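Local coordinates for uncharacterized protein (Bacteroides uniformis, PDB 4IYK), which is of unknown function but is a putative carbohydrate-binding protein, pairing a transthyretin-like N-terminal domain with a C-terminal domain of the E-set clan, at residues A15-S20 and K88-K93; A39-E44 and D52-I57; Y83-K88 and F101-Y106. All coordinates share one frame; numbering follows the deposited sequence.

Interaction 1: A15-S20 and K88-K93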
loop_
_atom_site.group_PDB
_atom_site.type_symbol
_atom_site.label_atom_id
_atom_site.label_comp_id
_atom_site.label_asym_id
_atom_site.label_seq_id
_atom_site.Cartn_x
_atom_site.Cartn_y
_atom_site.Cartn_z
ATOM N N ALA A 15 9.055 26.604 -0.827
ATOM C CA ALA A 15 7.794 25.978 -1.185
ATOM C C ALA A 15 7.468 24.729 -0.356
ATOM O O ALA A 15 8.324 24.165 0.340
ATOM C CB ALA A 15 7.788 25.630 -2.670
ATOM N N SER A 16 6.201 24.322 -0.426
ATOM C CA SER A 16 5.683 23.121 0.237
ATOM C C SER A 16 4.732 22.446 -0.732
ATOM O O SER A 16 4.217 23.115 -1.623
ATOM C CB SER A 16 5.005 23.457 1.565
ATOM O OG SER A 16 4.018 24.465 1.402
ATOM N N ILE A 17 4.572 21.124 -0.625
ATOM C CA ILE A 17 3.690 20.382 -1.523
ATOM C C ILE A 17 3.058 19.214 -0.760
ATOM O O ILE A 17 3.687 18.591 0.094
ATOM C CB ILE A 17 4.408 19.928 -2.834
ATOM C CG1 ILE A 17 3.394 19.356 -3.856
ATOM C CG2 ILE A 17 5.599 18.943 -2.559
ATOM C CD1 ILE A 17 3.795 19.576 -5.357
ATOM N N HIS A 18 1.795 18.960 -1.036
ATOM C CA HIS A 18 1.058 17.857 -0.418
ATOM C C HIS A 18 0.048 17.369 -1.453
ATOM O O HIS A 18 -0.196 18.060 -2.442
ATOM C CB HIS A 18 0.384 18.281 0.906
ATOM C CG HIS A 18 -0.570 19.417 0.720
ATOM N ND1 HIS A 18 -1.926 19.196 0.500
ATOM C CD2 HIS A 18 -0.318 20.745 0.604
ATOM C CE1 HIS A 18 -2.452 20.397 0.300
ATOM N NE2 HIS A 18 -1.523 21.358 0.342
ATOM N N GLY A 19 -0.510 16.199 -1.225
ATOM C CA GLY A 19 -1.466 15.597 -2.138
ATOM C C GLY A 19 -1.692 14.138 -1.841
ATOM O O GLY A 19 -1.313 13.645 -0.776
ATOM N N SER A 20 -2.301 13.433 -2.802
ATOM C CA SER A 20 -2.674 12.046 -2.599
ATOM C C SER A 20 -2.392 11.184 -3.788
ATOM O O SER A 20 -2.406 11.671 -4.922
ATOM C CB SER A 20 -4.177 11.966 -2.301
ATOM O OG SER A 20 -4.523 12.628 -1.095
ATOM N N LYS A 88 6.035 14.783 -16.856
ATOM C CA LYS A 88 7.039 15.748 -17.315
ATOM C C LYS A 88 6.520 17.187 -17.111
ATOM O O LYS A 88 5.312 17.417 -17.190
ATOM C CB LYS A 88 7.407 15.507 -18.800
ATOM C CG LYS A 88 7.984 14.119 -19.125
ATOM C CD LYS A 88 9.460 13.935 -18.727
ATOM C CE LYS A 88 10.429 14.280 -19.834
ATOM N NZ LYS A 88 11.812 13.802 -19.538
ATOM N N ASP A 89 7.444 18.147 -16.866
ATOM C CA ASP A 89 7.205 19.592 -16.685
ATOM C C ASP A 89 6.229 19.879 -15.527
ATOM O O ASP A 89 5.242 20.607 -15.666
ATOM C CB ASP A 89 6.730 20.256 -17.990
ATOM C CG ASP A 89 7.598 19.958 -19.209
ATOM O OD1 ASP A 89 8.827 19.767 -19.038
ATOM O OD2 ASP A 89 7.049 19.901 -20.324
ATOM N N PHE A 90 6.556 19.325 -14.370
ATOM C CA PHE A 90 5.815 19.473 -13.127
ATOM C C PHE A 90 6.299 20.751 -12.434
ATOM O O PHE A 90 7.434 20.795 -11.957
ATOM C CB PHE A 90 6.061 18.216 -12.270
ATOM C CG PHE A 90 5.249 18.100 -11.002
ATOM C CD1 PHE A 90 4.017 17.450 -11.003
ATOM C CD2 PHE A 90 5.754 18.559 -9.790
ATOM C CE1 PHE A 90 3.289 17.290 -9.814
ATOM C CE2 PHE A 90 5.012 18.418 -8.607
ATOM C CZ PHE A 90 3.783 17.791 -8.628
ATOM N N VAL A 91 5.464 21.802 -12.412
ATOM C CA VAL A 91 5.843 23.095 -11.833
ATOM C C VAL A 91 5.489 23.159 -10.338
ATOM O O VAL A 91 4.334 22.957 -9.941
ATOM C CB VAL A 91 5.239 24.304 -12.622
ATOM C CG1 VAL A 91 5.538 25.641 -11.943
ATOM C CG2 VAL A 91 5.739 24.328 -14.063
ATOM N N VAL A 92 6.508 23.450 -9.519
ATOM C CA VAL A 92 6.338 23.677 -8.090
ATOM C C VAL A 92 6.410 25.197 -7.924
ATOM O O VAL A 92 7.465 25.789 -8.134
ATOM C CB VAL A 92 7.345 22.899 -7.199
ATOM C CG1 VAL A 92 7.327 23.411 -5.757
ATOM C CG2 VAL A 92 7.065 21.398 -7.237
ATOM N N LYS A 93 5.274 25.827 -7.619
ATOM C CA LYS A 93 5.198 27.276 -7.420
ATOM C C LYS A 93 5.702 27.660 -6.023
ATOM O O LYS A 93 5.692 26.829 -5.102
ATOM C CB LYS A 93 3.751 27.780 -7.616
ATOM C CG LYS A 93 3.310 27.809 -9.073
ATOM C CD LYS A 93 2.238 28.863 -9.327
ATOM C CE LYS A 93 1.994 29.091 -10.802
ATOM N NZ LYS A 93 1.019 30.187 -11.039
#
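The Phe90 ring is met at its rim by Ile17, whose CD1 methyl lies near the ring plane, 3.7 Å from CE2. CZ is just as near, so the methyl sits astride that bond of the ring. Residues 15-20 put nothing over either face; Tyr99, on the strand next to them, meets the ring edge-to-face. Ile17 and Phe90 reach for each other tip to tip. CG1 of Ile17 stands anti to its backbone N (chi1 -171°), and chi2, at 149°, swings CD1 some way off a staggered position.

Val92 completes the apolar layer by dividing its two branches. CG1 packs on CB of Ala15 at 3.8 Å, while CG2 sits more loosely beside CD1 of Ile17, at 4.2 Å. Ala15 CB also comes within 3.4 Å of Lys93 O, a close approach at the Lys93 end of the contact.

The segments share no direct hydrogen bond; Asn97 links them instead, its ND2 bonding to both Ser16 O and Lys93 O. On the other side of strand 15-20, Ser16 OG and His18 NE2 both bind the carboxylate of Asp96. Lys93 itself sends its amine away from the contact.

The chain turns a corner at Asp89, where a G1 beta bulge sets both Asp89 and Phe90 opposite Tyr73. Beyond it, Phe90 and Val92 both point at 15-20, and Ala15 and Ile17 point back. The strand axes stay 9.4 Å apart with directions 127° from one another, a spacing filled by side chains. This is the face-to-face packing of a beta sandwich: strand 15-23 belongs to one sheet and strand 85-92 to the other, consistent with the transthyretin-like fold of the N-terminal domain.

Interaction 2: A39-E44 and D52-I57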
loop_
_atom_site.group_PDB
_atom_site.type_symbol
_atom_site.label_atom_id
_atom_site.label_comp_id
_atom_site.label_asym_id
_atom_site.label_seq_id
_atom_site.Cartn_x
_atom_site.Cartn_y
_atom_site.Cartn_z
ATOM N N ALA A 39 6.931 5.645 -3.990
ATOM C CA ALA A 39 7.746 6.837 -3.801
ATOM C C ALA A 39 7.619 7.761 -5.003
ATOM O O ALA A 39 7.373 7.299 -6.111
ATOM C CB ALA A 39 9.220 6.446 -3.594
ATOM N N ILE A 40 7.781 9.057 -4.768
ATOM C CA ILE A 40 7.780 10.081 -5.793
ATOM C C ILE A 40 9.241 10.412 -6.113
ATOM O O ILE A 40 9.918 10.986 -5.261
ATOM C CB ILE A 40 6.979 11.352 -5.350
ATOM C CG1 ILE A 40 5.540 11.018 -4.895
ATOM C CG2 ILE A 40 7.017 12.423 -6.460
ATOM C CD1 ILE A 40 4.847 12.165 -4.230
ATOM N N LYS A 41 9.733 10.042 -7.313
ATOM C CA LYS A 41 11.103 10.378 -7.714
ATOM C C LYS A 41 11.040 11.636 -8.570
ATOM O O LYS A 41 10.268 11.692 -9.527
ATOM C CB LYS A 41 11.818 9.219 -8.450
ATOM C CG LYS A 41 12.130 8.033 -7.549
ATOM C CD LYS A 41 12.883 6.919 -8.265
ATOM C CE LYS A 41 13.114 5.753 -7.331
ATOM N NZ LYS A 41 14.230 4.877 -7.782
ATOM N N VAL A 42 11.785 12.670 -8.188
ATOM C CA VAL A 42 11.755 13.929 -8.928
ATOM C C VAL A 42 13.158 14.301 -9.403
ATOM O O VAL A 42 14.158 13.913 -8.794
ATOM C CB VAL A 42 11.090 15.106 -8.145
ATOM C CG1 VAL A 42 9.642 14.788 -7.764
ATOM C CG2 VAL A 42 11.895 15.487 -6.908
ATOM N N ARG A 43 13.203 15.058 -10.492
ATOM C CA ARG A 43 14.420 15.590 -11.081
ATOM C C ARG A 43 14.166 17.036 -11.470
ATOM O O ARG A 43 13.315 17.302 -12.322
ATOM C CB ARG A 43 14.866 14.743 -12.288
ATOM C CG ARG A 43 16.199 15.186 -12.907
ATOM C CD ARG A 43 16.636 14.279 -14.047
ATOM N NE ARG A 43 17.014 12.941 -13.583
ATOM C CZ ARG A 43 17.315 11.923 -14.384
ATOM N NH1 ARG A 43 17.286 12.074 -15.704
ATOM N NH2 ARG A 43 17.648 10.745 -13.872
ATOM N N GLU A 44 14.890 17.970 -10.822
ATOM C CA GLU A 44 14.819 19.404 -11.117
ATOM C C GLU A 44 15.426 19.652 -12.499
ATOM O O GLU A 44 16.453 19.049 -12.836
ATOM C CB GLU A 44 15.545 20.238 -10.030
ATOM C CG GLU A 44 15.260 21.737 -10.087
ATOM C CD GLU A 44 16.031 22.647 -9.142
ATOM O OE1 GLU A 44 16.380 22.205 -8.022
ATOM O OE2 GLU A 44 16.253 23.824 -9.511
ATOM N N ASP A 52 19.102 13.406 -8.134
ATOM C CA ASP A 52 17.673 13.080 -8.032
ATOM C C ASP A 52 17.233 12.838 -6.583
ATOM O O ASP A 52 17.807 11.993 -5.884
ATOM C CB ASP A 52 17.330 11.841 -8.882
ATOM C CG ASP A 52 17.510 12.003 -10.378
ATOM O OD1 ASP A 52 17.502 13.157 -10.856
ATOM O OD2 ASP A 52 17.632 10.971 -11.074
ATOM N N GLN A 53 16.192 13.570 -6.149
ATOM C CA GLN A 53 15.659 13.444 -4.799
ATOM C C GLN A 53 14.340 12.630 -4.804
ATOM O O GLN A 53 13.815 12.298 -5.864
ATOM C CB GLN A 53 15.509 14.820 -4.098
ATOM C CG GLN A 53 14.716 15.909 -4.833
ATOM C CD GLN A 53 14.402 17.109 -3.951
ATOM O OE1 GLN A 53 13.235 17.409 -3.634
ATOM N NE2 GLN A 53 15.437 17.837 -3.542
ATOM N N THR A 54 13.881 12.219 -3.612
ATOM C CA THR A 54 12.670 11.418 -3.460
ATOM C C THR A 54 11.746 12.076 -2.460
ATOM O O THR A 54 12.209 12.563 -1.421
ATOM C CB THR A 54 13.006 9.956 -3.021
ATOM O OG1 THR A 54 13.908 9.364 -3.945
ATOM C CG2 THR A 54 11.770 9.065 -2.917
ATOM N N TRP A 55 10.437 12.079 -2.776
ATOM C CA TRP A 55 9.392 12.535 -1.873
ATOM C C TRP A 55 8.653 11.297 -1.408
ATOM O O TRP A 55 8.099 10.563 -2.235
ATOM C CB TRP A 55 8.441 13.563 -2.513
ATOM C CG TRP A 55 9.089 14.806 -3.045
ATOM C CD1 TRP A 55 10.340 15.282 -2.758
ATOM C CD2 TRP A 55 8.510 15.730 -3.975
ATOM N NE1 TRP A 55 10.578 16.439 -3.461
ATOM C CE2 TRP A 55 9.469 16.741 -4.214
ATOM C CE3 TRP A 55 7.279 15.787 -4.658
ATOM C CZ2 TRP A 55 9.223 17.817 -5.082
ATOM C CZ3 TRP A 55 7.046 16.842 -5.531
ATOM C CH2 TRP A 55 7.998 17.854 -5.715
ATOM N N TYR A 56 8.652 11.063 -0.085
ATOM C CA TYR A 56 8.058 9.903 0.565
ATOM C C TYR A 56 6.561 10.131 0.891
ATOM O O TYR A 56 6.077 11.268 0.998
ATOM C CB TYR A 56 8.890 9.485 1.780
ATOM C CG TYR A 56 10.278 9.049 1.341
ATOM C CD1 TYR A 56 11.309 9.974 1.200
ATOM C CD2 TYR A 56 10.542 7.722 1.002
ATOM C CE1 TYR A 56 12.568 9.594 0.729
ATOM C CE2 TYR A 56 11.802 7.330 0.537
ATOM C CZ TYR A 56 12.812 8.272 0.402
ATOM O OH TYR A 56 14.058 7.908 -0.051
ATOM N N ILE A 57 5.817 9.031 0.902
ATOM C CA ILE A 57 4.345 9.051 0.985
ATOM C C ILE A 57 3.921 8.278 2.220
ATOM O O ILE A 57 4.357 7.145 2.395
ATOM C CB ILE A 57 3.729 8.435 -0.328
ATOM C CG1 ILE A 57 4.381 8.974 -1.626
ATOM C CG2 ILE A 57 2.195 8.570 -0.385
ATOM C CD1 ILE A 57 4.222 8.025 -2.932
#
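Val42 points its CG1 methyl onto the face of the Trp55 indole, 3.8 Å from the centroid of the six-membered ring and 1° off its normal, a CH-pi contact. CG2 of the same valine reaches CG of Gln53 at 3.5 Å. Ile40, buried like Val42 and Trp55, adds its CG2 beside Trp55 CE3, and its CG1 touches CD1 of Ile57. In the backbone below, Ile40 and Trp55 form a hydrogen-bonded antiparallel pair, with Trp55 N to Ile40 O at 2.8 Å. Gln53 OE1 accepts a hydrogen bond from Trp55 NE1 at 2.8 Å, near the ring plane, which would help hold the indole's rotation.

On the opposite face from Val42, Lys41 pairs with Thr54 in mid-hairpin and sends its amine to a salt bridge with Glu78. Toward the loop that joins the two strands the contact slackens. The bond from Gln53 N to Val42 O is weak at 3.4 Å. At the exposed end Arg43 grips Asp52 side-on, NE to OD1 and NH2 to OD2, each 2.8 Å, with the two planar groups nearly coplanar. Asp52 is poorly ordered, however. The chemistry implies a hairpin held by buried indole packing and backbone bonds, with a solvent-facing ion pair probably contributing less.

Interaction 3: Y83-K88 and F101-Y106. With EDO (1,2-ethanediol), chain I.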
loop_
_atom_site.group_PDB
_atom_site.type_symbol
_atom_site.label_atom_id
_atom_site.label_comp_id
_atom_site.label_asym_id
_atom_site.label_seq_id
_atom_site.Cartn_x
_atom_site.Cartn_y
_atom_site.Cartn_z
ATOM N N TYR A 83 0.948 0.831 -11.855
ATOM C CA TYR A 83 1.661 0.892 -13.137
ATOM C C TYR A 83 2.512 2.166 -13.232
ATOM O O TYR A 83 2.025 3.268 -12.914
ATOM C CB TYR A 83 0.708 0.773 -14.347
ATOM C CG TYR A 83 0.301 -0.658 -14.631
ATOM C CD1 TYR A 83 -0.792 -1.235 -13.986
ATOM C CD2 TYR A 83 1.040 -1.452 -15.502
ATOM C CE1 TYR A 83 -1.174 -2.547 -14.250
ATOM C CE2 TYR A 83 0.678 -2.775 -15.756
ATOM C CZ TYR A 83 -0.406 -3.329 -15.093
ATOM O OH TYR A 83 -0.777 -4.628 -15.340
ATOM N N PRO A 84 3.811 1.985 -13.585
ATOM C CA PRO A 84 4.723 3.129 -13.705
ATOM C C PRO A 84 4.332 4.111 -14.806
ATOM O O PRO A 84 3.707 3.758 -15.806
ATOM C CB PRO A 84 6.065 2.458 -14.050
ATOM C CG PRO A 84 5.694 1.210 -14.741
ATOM C CD PRO A 84 4.503 0.732 -13.947
ATOM N N PHE A 85 4.737 5.353 -14.604
ATOM C CA PHE A 85 4.543 6.468 -15.515
ATOM C C PHE A 85 5.391 7.639 -15.061
ATOM O O PHE A 85 5.916 7.662 -13.938
ATOM C CB PHE A 85 3.046 6.885 -15.641
ATOM C CG PHE A 85 2.401 7.447 -14.389
ATOM C CD1 PHE A 85 1.821 6.604 -13.448
ATOM C CD2 PHE A 85 2.321 8.819 -14.184
ATOM C CE1 PHE A 85 1.217 7.119 -12.304
ATOM C CE2 PHE A 85 1.696 9.334 -13.044
ATOM C CZ PHE A 85 1.159 8.479 -12.105
ATOM N N GLU A 86 5.471 8.632 -15.938
ATOM C CA GLU A 86 6.163 9.871 -15.704
ATOM C C GLU A 86 5.223 11.048 -15.847
ATOM O O GLU A 86 4.273 10.995 -16.633
ATOM C CB GLU A 86 7.294 10.014 -16.719
ATOM C CG GLU A 86 8.677 9.790 -16.171
ATOM C CD GLU A 86 9.767 10.263 -17.111
ATOM O OE1 GLU A 86 9.815 9.780 -18.267
ATOM O OE2 GLU A 86 10.573 11.124 -16.693
ATOM N N VAL A 87 5.497 12.123 -15.094
ATOM C CA VAL A 87 4.811 13.403 -15.222
ATOM C C VAL A 87 5.919 14.427 -15.571
ATOM O O VAL A 87 6.691 14.830 -14.703
ATOM C CB VAL A 87 3.935 13.821 -14.012
ATOM C CG1 VAL A 87 3.185 15.118 -14.297
ATOM C CG2 VAL A 87 2.951 12.719 -13.626
ATOM N N LYS A 88 6.035 14.783 -16.856
ATOM C CA LYS A 88 7.039 15.748 -17.315
ATOM C C LYS A 88 6.520 17.187 -17.111
ATOM O O LYS A 88 5.312 17.417 -17.190
ATOM C CB LYS A 88 7.407 15.507 -18.800
ATOM C CG LYS A 88 7.984 14.119 -19.125
ATOM C CD LYS A 88 9.460 13.935 -18.727
ATOM C CE LYS A 88 10.429 14.280 -19.834
ATOM N NZ LYS A 88 11.812 13.802 -19.538
ATOM N N PHE A 101 -2.026 12.417 -7.690
ATOM C CA PHE A 101 -1.623 11.586 -8.823
ATOM C C PHE A 101 -2.677 10.481 -8.986
ATOM O O PHE A 101 -3.075 9.864 -7.993
ATOM C CB PHE A 101 -0.207 10.995 -8.590
ATOM C CG PHE A 101 0.903 12.012 -8.463
ATOM C CD1 PHE A 101 1.591 12.458 -9.585
ATOM C CD2 PHE A 101 1.308 12.472 -7.214
ATOM C CE1 PHE A 101 2.636 13.382 -9.462
ATOM C CE2 PHE A 101 2.352 13.400 -7.090
ATOM C CZ PHE A 101 3.012 13.846 -8.213
ATOM N N LYS A 102 -3.120 10.245 -10.217
ATOM C CA LYS A 102 -4.102 9.224 -10.630
ATOM C C LYS A 102 -3.347 8.010 -11.181
ATOM O O LYS A 102 -2.534 8.147 -12.092
ATOM C CB LYS A 102 -5.081 9.785 -11.681
ATOM C CG LYS A 102 -5.700 11.140 -11.318
ATOM C CD LYS A 102 -7.003 11.030 -10.552
ATOM C CE LYS A 102 -7.738 12.357 -10.490
ATOM N NZ LYS A 102 -8.320 12.757 -11.807
ATOM N N VAL A 103 -3.575 6.831 -10.598
ATOM C CA VAL A 103 -2.794 5.632 -10.921
ATOM C C VAL A 103 -3.691 4.405 -11.167
ATOM O O VAL A 103 -4.883 4.416 -10.844
ATOM C CB VAL A 103 -1.768 5.354 -9.762
ATOM C CG1 VAL A 103 -0.998 6.614 -9.361
ATOM C CG2 VAL A 103 -2.429 4.715 -8.531
ATOM N N ILE A 104 -3.093 3.350 -11.720
ATOM C CA ILE A 104 -3.743 2.060 -11.943
ATOM C C ILE A 104 -3.054 1.093 -11.002
ATOM O O ILE A 104 -1.920 0.692 -11.315
ATOM C CB ILE A 104 -3.698 1.561 -13.437
ATOM C CG1 ILE A 104 -4.421 2.531 -14.390
ATOM C CG2 ILE A 104 -4.254 0.113 -13.560
ATOM C CD1 ILE A 104 -4.061 2.333 -15.903
ATOM N N PRO A 105 -3.675 0.733 -9.835
ATOM C CA PRO A 105 -3.029 -0.253 -8.946
ATOM C C PRO A 105 -2.975 -1.608 -9.633
ATOM O O PRO A 105 -3.810 -1.867 -10.510
ATOM C CB PRO A 105 -3.946 -0.289 -7.717
ATOM C CG PRO A 105 -5.278 0.125 -8.210
ATOM C CD PRO A 105 -5.037 1.082 -9.367
ATOM N N TYR A 106 -2.016 -2.470 -9.273
ATOM C CA TYR A 106 -1.989 -3.800 -9.892
ATOM C C TYR A 106 -3.200 -4.604 -9.439
ATOM O O TYR A 106 -3.820 -5.306 -10.226
ATOM C CB TYR A 106 -0.677 -4.532 -9.545
ATOM C CG TYR A 106 0.561 -3.803 -10.022
ATOM C CD1 TYR A 106 0.678 -3.383 -11.348
ATOM C CD2 TYR A 106 1.620 -3.545 -9.157
ATOM C CE1 TYR A 106 1.805 -2.698 -11.792
ATOM C CE2 TYR A 106 2.756 -2.861 -9.590
ATOM C CZ TYR A 106 2.841 -2.438 -10.912
ATOM O OH TYR A 106 3.948 -1.761 -11.362
HETATM C C1 EDO I . -1.377 11.092 -14.250
HETATM O O1 EDO I . -2.045 9.837 -14.372
HETATM C C2 EDO I . -1.449 11.602 -12.782
HETATM O O2 EDO I . -0.719 12.797 -12.682
HETATM O O HOH W 1 -0.562 3.923 -12.930
#
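Tyr83 and Ile104 are joined by a backbone hydrogen bond, Tyr83 N to Ile104 O, 2.9 Å long and close to straight. A water doubles this link, donating to Tyr83 O at 2.7 Å and accepting from Ile104 N.

Among the aromatic contacts, Tyr106 turns its edge to the face of Tyr83. The planes stand 71° apart, and CE1 of Tyr106 hangs 3.6 Å above the Tyr83 ring, over its centre. The Tyr83 hydroxyl bonds to Glu133 and its ring makes a cation-pi contact with Lys131. An alanine in place of Tyr83 would probably leave the edge of Tyr106 without its facing ring and Glu133 and Lys131 without their partner.

Apolar contacts run along the rest of the interface. Ile104 CG2 touches CD1 of Tyr83 at 3.7 Å. Phe85 is set by chi1 of 65°, which puts CG between the backbone N and the carbonyl carbon; its CE1 meets Val103 CG1 in the ring plane, again at 3.7 Å. Farther on, Val87 CG2 reaches the rim of Phe101 at 4.2 Å.

A 1,2-ethanediol, probably from the crystallisation liquor, lies between the diverging strands. Its O1 donates to Lys102 O at 2.9 Å and stands over one face of Phe85, and the molecule also bonds to Tyr99 OH.

Strands 85-88 and 101-103 run nearly antiparallel, yet their axes come no nearer than 10.0 Å, since they border different sheets. The arrangement is that of a beta-sandwich edge, drawn together at the Tyr83 end, where the Tyr83 side chain also meets Lys131 and Glu133 and so is likely to link the N-terminal sandwich to the C-terminal part.

How the interactions relate
From the N terminus, 15-20 is met across the sandwich by 88-93, so interaction 1 closes the longest loop. Interaction 2, the hairpin of 39-44 and 52-57, opens and closes wholly within it. Interaction 3 begins at 83, before that loop is shut, and ends at 106, so it crosses interaction 1, with Lys88 common to both, and follows interaction 2 in series. In space all three meet in one hydrophobic layer: Trp55 touches Ile17, Phe90 and Val92, while Phe101 packs against Phe90 and Ile40. A probable hydrogen bond from Phe101 N to Ser20 O knits neighbouring strands. Together they bind both sheets of the N-terminal sandwich.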